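Local coordinates for mnemiopsin 1 (PDB 5VP3), which emits light in the ctenophore Mnemiopsis leidyi as a calcium-regulated photoprotein, probably triggered when calcium fills its EF-hand loops, at residues N129-V134 / H184-F189; K153-P158 / K188-P193. All coordinates share one frame; numbering follows the deposited sequence.

Contact 1: residues N129-V134 / H184-F189. With NI (nickel (II) ion), chain F.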
loop_
_atom_site.group_PDB
_atom_site.type_symbol
_atom_site.label_atom_id
_atom_site.label_comp_id
_atom_site.label_asym_id
_atom_site.label_seq_id
_atom_site.Cartn_x
_atom_site.Cartn_y
_atom_site.Cartn_z
ATOM N N ASN A 129 -2.903 -3.758 9.043
ATOM C CA ASN A 129 -2.819 -4.422 10.342
ATOM C C ASN A 129 -1.423 -4.955 10.658
ATOM O O ASN A 129 -1.061 -5.078 11.846
ATOM C CB ASN A 129 -3.868 -5.532 10.396
ATOM C CG ASN A 129 -5.273 -4.959 10.636
ATOM O OD1 ASN A 129 -5.453 -4.105 11.493
ATOM N ND2 ASN A 129 -6.246 -5.385 9.855
ATOM N N ALA A 130 -0.605 -5.230 9.639
ATOM C CA ALA A 130 0.777 -5.590 9.932
ATOM C C ALA A 130 1.596 -4.364 10.308
ATOM O O ALA A 130 2.444 -4.414 11.217
ATOM C CB ALA A 130 1.410 -6.287 8.732
ATOM N N TYR A 131 1.396 -3.270 9.608
ATOM C CA TYR A 131 2.125 -2.072 9.974
ATOM C C TYR A 131 1.698 -1.588 11.346
ATOM O O TYR A 131 2.510 -1.043 12.100
ATOM C CB TYR A 131 1.867 -0.978 8.966
ATOM C CG TYR A 131 2.919 -0.805 7.919
ATOM C CD1 TYR A 131 2.829 -1.462 6.719
ATOM C CD2 TYR A 131 3.982 0.058 8.116
ATOM C CE1 TYR A 131 3.784 -1.276 5.726
ATOM C CE2 TYR A 131 4.936 0.235 7.156
ATOM C CZ TYR A 131 4.835 -0.453 5.952
ATOM O OH TYR A 131 5.751 -0.282 4.939
ATOM N N TYR A 132 0.416 -1.751 11.659
ATOM C CA TYR A 132 -0.146 -1.260 12.910
ATOM C C TYR A 132 0.753 -1.607 14.071
ATOM O O TYR A 132 1.171 -0.742 14.841
ATOM C CB TYR A 132 -1.527 -1.876 13.127
ATOM C CG TYR A 132 -2.385 -1.232 14.177
ATOM C CD1 TYR A 132 -3.217 -0.191 13.857
ATOM C CD2 TYR A 132 -2.421 -1.729 15.487
ATOM C CE1 TYR A 132 -4.057 0.405 14.829
ATOM C CE2 TYR A 132 -3.234 -1.153 16.452
ATOM C CZ TYR A 132 -4.052 -0.091 16.113
ATOM O OH TYR A 132 -4.865 0.457 17.054
ATOM N N ASP A 133 1.029 -2.891 14.222
ATOM C CA ASP A 133 1.804 -3.346 15.356
ATOM C C ASP A 133 3.217 -2.793 15.309
ATOM O O ASP A 133 3.831 -2.558 16.340
ATOM C CB ASP A 133 1.811 -4.867 15.381
ATOM C CG ASP A 133 0.431 -5.443 15.566
ATOM O OD1 ASP A 133 -0.412 -4.773 16.192
ATOM O OD2 ASP A 133 0.206 -6.566 15.093
ATOM N N VAL A 134 3.774 -2.614 14.127
ATOM C CA VAL A 134 5.116 -2.066 14.067
ATOM C C VAL A 134 5.100 -0.588 14.453
ATOM O O VAL A 134 5.996 -0.101 15.159
ATOM C CB VAL A 134 5.690 -2.328 12.661
ATOM C CG1 VAL A 134 7.002 -1.650 12.457
ATOM C CG2 VAL A 134 5.881 -3.814 12.474
ATOM N N HIS A 184 -8.689 2.667 7.174
ATOM C CA HIS A 184 -9.232 3.779 6.409
ATOM C C HIS A 184 -8.096 4.609 5.822
ATOM O O HIS A 184 -8.100 4.953 4.631
ATOM C CB HIS A 184 -10.151 4.645 7.295
ATOM C CG HIS A 184 -10.602 5.926 6.643
ATOM N ND1 HIS A 184 -11.865 6.088 6.106
ATOM C CD2 HIS A 184 -9.954 7.102 6.432
ATOM C CE1 HIS A 184 -11.976 7.305 5.600
ATOM N NE2 HIS A 184 -10.826 7.940 5.777
ATOM N N LEU A 185 -7.112 4.947 6.657
ATOM C CA LEU A 185 -5.986 5.781 6.227
ATOM C C LEU A 185 -5.176 5.111 5.131
ATOM O O LEU A 185 -4.767 5.754 4.153
ATOM C CB LEU A 185 -5.108 6.046 7.437
ATOM C CG LEU A 185 -4.083 7.145 7.333
ATOM C CD1 LEU A 185 -3.763 7.607 8.753
ATOM C CD2 LEU A 185 -2.804 6.665 6.630
ATOM N N PHE A 186 -4.923 3.812 5.281
ATOM C CA PHE A 186 -4.114 3.075 4.307
ATOM C C PHE A 186 -4.856 2.879 2.991
ATOM O O PHE A 186 -4.237 2.833 1.927
ATOM C CB PHE A 186 -3.700 1.715 4.901
ATOM C CG PHE A 186 -2.318 1.714 5.557
ATOM C CD1 PHE A 186 -1.953 2.662 6.493
ATOM C CD2 PHE A 186 -1.416 0.741 5.261
ATOM C CE1 PHE A 186 -0.691 2.632 7.084
ATOM C CE2 PHE A 186 -0.176 0.720 5.845
ATOM C CZ PHE A 186 0.179 1.678 6.759
ATOM N N ARG A 187 -6.157 2.764 3.031
ATOM C CA ARG A 187 -6.917 2.721 1.819
ATOM C C ARG A 187 -6.716 3.987 1.007
ATOM O O ARG A 187 -6.544 3.922 -0.150
ATOM C CB ARG A 187 -8.389 2.465 2.052
ATOM C CG ARG A 187 -8.715 1.136 2.643
ATOM C CD ARG A 187 -10.180 0.797 2.619
ATOM N NE ARG A 187 -10.289 -0.531 2.158
ATOM C CZ ARG A 187 -10.771 -0.868 0.998
ATOM N NH1 ARG A 187 -11.286 0.023 0.216
ATOM N NH2 ARG A 187 -10.742 -2.122 0.682
ATOM N N LYS A 188 -6.711 5.126 1.651
ATOM C CA LYS A 188 -6.429 6.374 0.949
ATOM C C LYS A 188 -4.966 6.453 0.524
ATOM O O LYS A 188 -4.658 6.791 -0.624
ATOM C CB LYS A 188 -6.774 7.578 1.837
ATOM C CG LYS A 188 -8.253 7.696 2.209
ATOM C CD LYS A 188 -9.118 7.903 1.005
ATOM C CE LYS A 188 -10.591 8.042 1.389
ATOM N NZ LYS A 188 -11.487 7.491 0.329
ATOM N N PHE A 189 -4.045 6.171 1.448
ATOM C CA PHE A 189 -2.629 6.382 1.168
ATOM C C PHE A 189 -2.169 5.483 0.020
ATOM O O PHE A 189 -1.355 5.895 -0.809
ATOM C CB PHE A 189 -1.814 6.151 2.465
ATOM C CG PHE A 189 -0.354 6.634 2.414
ATOM C CD1 PHE A 189 -0.029 7.979 2.647
ATOM C CD2 PHE A 189 0.699 5.731 2.180
ATOM C CE1 PHE A 189 1.326 8.428 2.609
ATOM C CE2 PHE A 189 2.047 6.170 2.148
ATOM C CZ PHE A 189 2.352 7.520 2.370
HETATM NI NI NI F . -13.625 5.112 6.449
#

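Contact 2: residues K153-P158 / K188-P193. With CD (cadmium ion), chain E.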
loop_
_atom_site.group_PDB
_atom_site.type_symbol
_atom_site.label_atom_id
_atom_site.label_comp_id
_atom_site.label_asym_id
_atom_site.label_seq_id
_atom_site.Cartn_x
_atom_site.Cartn_y
_atom_site.Cartn_z
ATOM N N LYS A 153 8.169 9.890 8.525
ATOM C CA LYS A 153 9.606 10.073 8.411
ATOM C C LYS A 153 10.239 8.928 7.635
ATOM O O LYS A 153 11.053 9.150 6.739
ATOM C CB LYS A 153 10.197 10.182 9.811
ATOM C CG LYS A 153 11.700 10.117 9.906
ATOM C CD LYS A 153 12.131 10.524 11.315
ATOM C CE LYS A 153 13.612 10.263 11.549
ATOM N NZ LYS A 153 14.044 10.754 12.891
ATOM N N ALA A 154 9.857 7.689 7.958
ATOM C CA ALA A 154 10.370 6.537 7.227
ATOM C C ALA A 154 10.029 6.615 5.752
ATOM O O ALA A 154 10.778 6.099 4.913
ATOM C CB ALA A 154 9.800 5.247 7.811
ATOM N N PHE A 155 8.909 7.240 5.408
ATOM C CA PHE A 155 8.508 7.315 4.011
ATOM C C PHE A 155 8.895 8.621 3.326
ATOM O O PHE A 155 8.423 8.873 2.217
ATOM C CB PHE A 155 7.013 7.114 3.882
ATOM C CG PHE A 155 6.620 5.695 3.842
ATOM C CD1 PHE A 155 6.808 4.942 2.691
ATOM C CD2 PHE A 155 6.079 5.105 4.950
ATOM C CE1 PHE A 155 6.441 3.628 2.653
ATOM C CE2 PHE A 155 5.702 3.796 4.928
ATOM C CZ PHE A 155 5.886 3.047 3.782
ATOM N N ASP A 156 9.716 9.463 3.950
ATOM C CA ASP A 156 10.075 10.746 3.336
ATOM C C ASP A 156 8.832 11.575 3.028
ATOM O O ASP A 156 8.762 12.266 2.010
ATOM C CB ASP A 156 10.889 10.565 2.052
ATOM C CG ASP A 156 12.301 10.127 2.316
ATOM O OD1 ASP A 156 12.672 10.033 3.511
ATOM O OD2 ASP A 156 13.029 9.879 1.322
ATOM N N VAL A 157 7.828 11.468 3.887
ATOM C CA VAL A 157 6.703 12.399 3.883
ATOM C C VAL A 157 6.988 13.383 5.011
ATOM O O VAL A 157 7.518 12.974 6.060
ATOM C CB VAL A 157 5.355 11.681 4.076
ATOM C CG1 VAL A 157 4.210 12.665 4.015
ATOM C CG2 VAL A 157 5.172 10.588 3.026
ATOM N N PRO A 158 6.698 14.675 4.838
ATOM C CA PRO A 158 6.943 15.636 5.921
ATOM C C PRO A 158 6.070 15.315 7.123
ATOM O O PRO A 158 4.874 15.052 6.985
ATOM C CB PRO A 158 6.565 16.984 5.297
ATOM C CG PRO A 158 6.457 16.727 3.832
ATOM C CD PRO A 158 6.060 15.314 3.680
ATOM N N LYS A 188 -6.711 5.126 1.651
ATOM C CA LYS A 188 -6.429 6.374 0.949
ATOM C C LYS A 188 -4.966 6.453 0.524
ATOM O O LYS A 188 -4.658 6.791 -0.624
ATOM C CB LYS A 188 -6.774 7.578 1.837
ATOM C CG LYS A 188 -8.253 7.696 2.209
ATOM C CD LYS A 188 -9.118 7.903 1.005
ATOM C CE LYS A 188 -10.591 8.042 1.389
ATOM N NZ LYS A 188 -11.487 7.491 0.329
ATOM N N PHE A 189 -4.045 6.171 1.448
ATOM C CA PHE A 189 -2.629 6.382 1.168
ATOM C C PHE A 189 -2.169 5.483 0.020
ATOM O O PHE A 189 -1.355 5.895 -0.809
ATOM C CB PHE A 189 -1.814 6.151 2.465
ATOM C CG PHE A 189 -0.354 6.634 2.414
ATOM C CD1 PHE A 189 -0.029 7.979 2.647
ATOM C CD2 PHE A 189 0.699 5.731 2.180
ATOM C CE1 PHE A 189 1.326 8.428 2.609
ATOM C CE2 PHE A 189 2.047 6.170 2.148
ATOM C CZ PHE A 189 2.352 7.520 2.370
ATOM N N TRP A 190 -2.694 4.281 -0.065
ATOM C CA TRP A 190 -2.219 3.280 -0.963
ATOM C C TRP A 190 -3.157 2.890 -2.124
ATOM O O TRP A 190 -2.865 1.973 -2.830
ATOM C CB TRP A 190 -1.914 2.023 -0.183
ATOM C CG TRP A 190 -0.949 2.090 0.914
ATOM C CD1 TRP A 190 -1.206 2.031 2.218
ATOM C CD2 TRP A 190 0.451 2.132 0.795
ATOM N NE1 TRP A 190 -0.073 2.080 2.926
ATOM C CE2 TRP A 190 0.972 2.136 2.064
ATOM C CE3 TRP A 190 1.311 2.182 -0.275
ATOM C CZ2 TRP A 190 2.305 2.195 2.302
ATOM C CZ3 TRP A 190 2.610 2.229 -0.044
ATOM C CH2 TRP A 190 3.111 2.236 1.235
ATOM N N MET A 191 -4.264 3.575 -2.317
ATOM C CA MET A 191 -5.203 3.204 -3.358
ATOM C C MET A 191 -6.201 4.253 -3.809
ATOM O O MET A 191 -6.248 4.582 -4.943
ATOM C CB MET A 191 -5.945 1.928 -2.991
ATOM C CG MET A 191 -6.899 1.490 -4.070
ATOM S SD MET A 191 -7.769 -0.051 -3.796
ATOM C CE MET A 191 -9.004 0.457 -2.644
ATOM N N GLU A 192 -7.006 4.747 -2.911
ATOM C CA GLU A 192 -8.138 5.533 -3.282
ATOM C C GLU A 192 -7.765 6.975 -3.440
ATOM O O GLU A 192 -6.813 7.432 -2.886
ATOM C CB GLU A 192 -9.209 5.421 -2.236
ATOM C CG GLU A 192 -9.858 4.086 -2.173
ATOM C CD GLU A 192 -10.850 3.986 -1.052
ATOM O OE1 GLU A 192 -11.264 5.005 -0.531
ATOM O OE2 GLU A 192 -11.192 2.887 -0.702
ATOM N N PRO A 193 -8.599 7.694 -4.160
ATOM C CA PRO A 193 -8.403 9.129 -4.260
ATOM C C PRO A 193 -8.567 9.813 -2.920
ATOM O O PRO A 193 -9.385 9.439 -2.133
ATOM C CB PRO A 193 -9.482 9.560 -5.233
ATOM C CG PRO A 193 -9.780 8.368 -6.014
ATOM C CD PRO A 193 -9.507 7.183 -5.181
HETATM CD CD CD E . -13.416 3.857 0.425
HETATM O O HOH W 1 -14.461 6.219 1.049
HETATM O O HOH W 2 -14.059 3.832 -2.110
#

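Contact 1: residues N129-V134 / H184-F189
Phe186 and Tyr131 are the two side chains that meet here, in the buried interior of an EF-hand pair: helix 123-135 runs into the metal loop that opens at Asp136, while helix 179-190 carries Glu181, a ligand of the cadmium in the loop that opens at Asp170. At the start of segment 184-189, His184 takes no part in the aromatic contact; with its CG anti to the backbone N (chi1 172°), ND1 faces a nickel ion and binds it at 2.0 Å. Leu185 packs against Leu177. Phe186 then makes the crossing. The CE2-CZ side of its ring is directed at the root of the tyrosine, with CZ 3.8 Å from Tyr131 CB and CE2 likewise 3.8 Å from Tyr131 CD1. The two side chains run roughly perpendicular to each other, and their rings are inclined at 58° with centroids 5.5 Å apart, an oblique aromatic pair whose closest atoms are carbons, the phenyl coming in edge-on. Met63 of helix 53-66, with Met77 and Val81 of helix 71-87, also packs against Tyr131. Next to it in sequence, Tyr132 turns to the metal loops, where its OH is hydrogen-bonded to both Gly141 O and Leu177 O. Beyond Phe186 the helix continues regularly, though its bonds differ in length: Lys188 N to His184 O measures 3.3 Å, and Phe189 N to Leu185 O 2.8 Å.

Contact 2: residues K153-P158 / K188-P193
Trp190 and Phe155 approach from opposite directions and meet as an offset edge-to-face pair, the benzo edge of the indole directed at the phenyl face. The planes stand at 73° and the centroids of the two six-membered rings are 5.7 Å apart. At the leading corner of the indole, Trp190 CH2 is 3.9 Å from Phe155 CZ. What puts it there is the first torsion of Trp190: CG lies beside the backbone N and anti to the carbonyl carbon (chi1 -58°), so that one indole face is turned to the edge of Phe189. The CD2 of Phe189 stands 3.6 Å above the plane of the Trp190 indole and over its centre. The far end of the same phenyl reaches Val157, whose CG2 sits 4.2 Å from Phe189 CZ, near the plane of that ring. Together Phe189 and Trp190 join the C-terminal part of helix 179-190 to the turn after helix 145-154, within the EF-hand pair. That turn is a Schellman motif: Asp156, with its positive phi of 57°, is the C-prime residue, and its N bonds Lys153 O at 3.1 Å. The Asp156 side chain leaves in another direction, to a salt bridge with Arg62, while Arg39 makes a cation-pi contact with Phe189. Further along the chain, Glu192 holds a cadmium ion outside the EF-hand loops, with OE1 2.6 Å and OE2 2.7 Å from the metal; two waters also bind the metal. Glu192 OE1 is shared, since Lys188 NZ meets it almost in line with its bond to the carboxylate carbon, in a salt bridge of 2.6 Å.

Contacts 1 and 2 lie about 10 Å apart, centre to centre, and share Lys188 and Phe189 of helix 179-190. They join on two sides. Inside, Tyr131 OH of contact 1 packs 3.5 Å from Phe155 CZ of contact 2, and the rings of Phe186 and Trp190 meet at about 55°, so one aromatic cluster spans both. Outside, Arg187 NH1 makes a 3.0 Å salt bridge to Glu192 OE2, its hydrogen bond being weak; that oxygen also binds cadmium. The Phe186 side chain is about 11 Å from this cadmium, and that of Phe189 about 13 Å from the nickel. Calcium-regulated photoproteins hold coelenterazine in an aromatic interior; the cluster is consistent with such a region, although no coelenterazine is bound in this structure.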